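Local coordinates for protein DNA polymerase epsilon subunit 3 (Drosophila melanogaster, PDB 2BYK) that pairs with Chrac-16 as a histone-fold heterodimer that binds DNA and helps nucleosome sliding, and also serves as an accessory subunit of DNA polymerase epsilon, at residues F44-V48 against T72-F78. Numbering follows the deposited sequence.
Sequences FAIFV and TLTELDF
With CG trans to the backbone N (chi1 172°), Phe44 extends its ring from helix 31-58 to meet Phe78, whose own ring swings back from the chain beyond helix 66-75 because its CG lies trans to the carbonyl carbon (chi1 -65°). The two form a T-shaped pair: the edge of Phe44 is directed at the face of Phe78, the planes are nearly perpendicular at 83°, and the centroids sit 5.4 Å apart. Their closest atoms are Phe44 CE1 and Phe78 CE1, at 3.6 Å. At the far end of the Phe44 ring, CZ meets Leu73 CD2 at 3.8 Å, the leucine side chain running across the phenylalanine at about a right angle. One face of the same ring is covered toward its rim by Val48 CG2, one helical turn on. Val48 turns both branches to Leu73 and Leu76: CG1 lies 4.1 Å from Leu73 CD2, while CG2 also approaches Leu76 CD1 at 4.2 Å. The other methyl of Leu76, CD2, reaches Phe47 CE1 at 3.9 Å, so this leucine bridges two successive residues of the long helix. Thr72 adds its methyl, CG2, beside Val48 O, while its hydroxyl is bonded to Asp68 O within its own helix. The interface is thus apolar and largely buried; Phe44 and Phe47 each also stack with an aromatic side chain of the partner protein's chain. A Schellman motif ends helix 66-75, with Phe78 N bonded to Leu73 O at 2.9 Å, a weak second bond from Asp77 N to Thr74 O, and Asp77, at positive phi, as the C-prime residue; this turn brings the Phe78 ring round to Phe44. Such packing of the long central helix against the short helix that follows it belongs to the histone fold, here in its heterodimeric CBF/NF-Y-like form.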
loop_
_atom_site.group_PDB
_atom_site.type_symbol
_atom_site.label_atom_id
_atom_site.label_comp_id
_atom_site.label_asym_id
_atom_site.label_seq_id
_atom_site.Cartn_x
_atom_site.Cartn_y
_atom_site.Cartn_z
ATOM N N PHE B 44 -4.397 4.052 1.836
ATOM C CA PHE B 44 -2.952 3.929 1.746
ATOM C C PHE B 44 -2.456 4.691 0.538
ATOM O O PHE B 44 -1.597 5.566 0.640
ATOM C CB PHE B 44 -2.521 2.475 1.586
ATOM C CG PHE B 44 -1.055 2.322 1.311
ATOM C CD1 PHE B 44 -0.119 2.561 2.308
ATOM C CD2 PHE B 44 -0.603 1.995 0.041
ATOM C CE1 PHE B 44 1.254 2.477 2.043
ATOM C CE2 PHE B 44 0.771 1.909 -0.235
ATOM C CZ PHE B 44 1.696 2.152 0.769
ATOM N N ALA B 45 -3.007 4.353 -0.617
ATOM C CA ALA B 45 -2.600 4.987 -1.857
ATOM C C ALA B 45 -2.774 6.516 -1.869
ATOM O O ALA B 45 -1.882 7.234 -2.334
ATOM C CB ALA B 45 -3.339 4.351 -3.010
ATOM N N ILE B 46 -3.903 7.012 -1.358
ATOM C CA ILE B 46 -4.169 8.458 -1.323
ATOM C C ILE B 46 -3.171 9.138 -0.407
ATOM O O ILE B 46 -2.624 10.194 -0.725
ATOM C CB ILE B 46 -5.578 8.777 -0.780
ATOM C CG1 ILE B 46 -6.650 8.179 -1.682
ATOM C CG2 ILE B 46 -5.785 10.278 -0.730
ATOM C CD1 ILE B 46 -8.040 8.348 -1.124
ATOM N N PHE B 47 -2.955 8.510 0.740
ATOM C CA PHE B 47 -2.032 9.002 1.740
ATOM C C PHE B 47 -0.615 9.116 1.179
ATOM O O PHE B 47 0.028 10.157 1.332
ATOM C CB PHE B 47 -2.032 8.049 2.931
ATOM C CG PHE B 47 -1.345 8.593 4.157
ATOM C CD1 PHE B 47 -0.637 7.736 5.009
ATOM C CD2 PHE B 47 -1.461 9.939 4.505
ATOM C CE1 PHE B 47 -0.061 8.205 6.189
ATOM C CE2 PHE B 47 -0.889 10.422 5.687
ATOM C CZ PHE B 47 -0.188 9.548 6.530
ATOM N N VAL B 48 -0.133 8.046 0.534
ATOM C CA VAL B 48 1.222 8.016 -0.034
ATOM C C VAL B 48 1.415 9.048 -1.141
ATOM O O VAL B 48 2.485 9.647 -1.268
ATOM C CB VAL B 48 1.579 6.616 -0.586
ATOM C CG1 VAL B 48 2.977 6.630 -1.184
ATOM C CG2 VAL B 48 1.519 5.599 0.524
ATOM N N THR B 72 9.105 8.761 0.636
ATOM C CA THR B 72 7.905 8.907 1.449
ATOM C C THR B 72 7.538 7.568 2.093
ATOM O O THR B 72 7.017 7.529 3.203
ATOM C CB THR B 72 6.728 9.409 0.603
ATOM O OG1 THR B 72 7.011 10.735 0.151
ATOM C CG2 THR B 72 5.451 9.421 1.410
ATOM N N LEU B 73 7.815 6.470 1.401
ATOM C CA LEU B 73 7.509 5.155 1.946
ATOM C C LEU B 73 8.417 4.834 3.122
ATOM O O LEU B 73 7.943 4.331 4.138
ATOM C CB LEU B 73 7.648 4.062 0.880
ATOM C CG LEU B 73 6.557 3.929 -0.180
ATOM C CD1 LEU B 73 6.908 2.793 -1.104
ATOM C CD2 LEU B 73 5.213 3.665 0.471
ATOM N N THR B 74 9.716 5.115 2.995
ATOM C CA THR B 74 10.646 4.823 4.093
ATOM C C THR B 74 10.302 5.746 5.249
ATOM O O THR B 74 10.486 5.413 6.416
ATOM C CB THR B 74 12.139 5.062 3.705
ATOM O OG1 THR B 74 12.409 6.465 3.642
ATOM C CG2 THR B 74 12.452 4.446 2.355
ATOM N N GLU B 75 9.772 6.904 4.888
ATOM C CA GLU B 75 9.377 7.946 5.819
ATOM C C GLU B 75 8.090 7.600 6.570
ATOM O O GLU B 75 7.887 8.034 7.703
ATOM C CB GLU B 75 9.217 9.238 5.022
ATOM C CG GLU B 75 8.731 10.453 5.765
ATOM C CD GLU B 75 8.787 11.692 4.877
ATOM O OE1 GLU B 75 9.912 12.203 4.645
ATOM O OE2 GLU B 75 7.713 12.139 4.395
ATOM N N LEU B 76 7.219 6.820 5.937
ATOM C CA LEU B 76 5.969 6.431 6.570
ATOM C C LEU B 76 6.129 5.105 7.316
ATOM O O LEU B 76 5.143 4.524 7.777
ATOM C CB LEU B 76 4.857 6.328 5.523
ATOM C CG LEU B 76 4.414 7.656 4.912
ATOM C CD1 LEU B 76 3.412 7.402 3.808
ATOM C CD2 LEU B 76 3.815 8.537 5.992
ATOM N N ASP B 77 7.375 4.645 7.432
ATOM C CA ASP B 77 7.716 3.397 8.121
ATOM C C ASP B 77 7.508 2.123 7.325
ATOM O O ASP B 77 7.518 1.018 7.872
ATOM C CB ASP B 77 6.963 3.287 9.441
ATOM C CG ASP B 77 7.786 3.769 10.607
ATOM O OD1 ASP B 77 8.297 4.911 10.536
ATOM O OD2 ASP B 77 7.923 3.004 11.589
ATOM N N PHE B 78 7.311 2.283 6.026
ATOM C CA PHE B 78 7.139 1.141 5.155
ATOM C C PHE B 78 8.436 1.051 4.384
ATOM O O PHE B 78 8.443 1.146 3.159
ATOM C CB PHE B 78 5.983 1.366 4.185
ATOM C CG PHE B 78 4.652 1.480 4.850
ATOM C CD1 PHE B 78 3.920 2.657 4.766
ATOM C CD2 PHE B 78 4.128 0.410 5.562
ATOM C CE1 PHE B 78 2.683 2.768 5.383
ATOM C CE2 PHE B 78 2.890 0.508 6.183
ATOM C CZ PHE B 78 2.165 1.689 6.096
#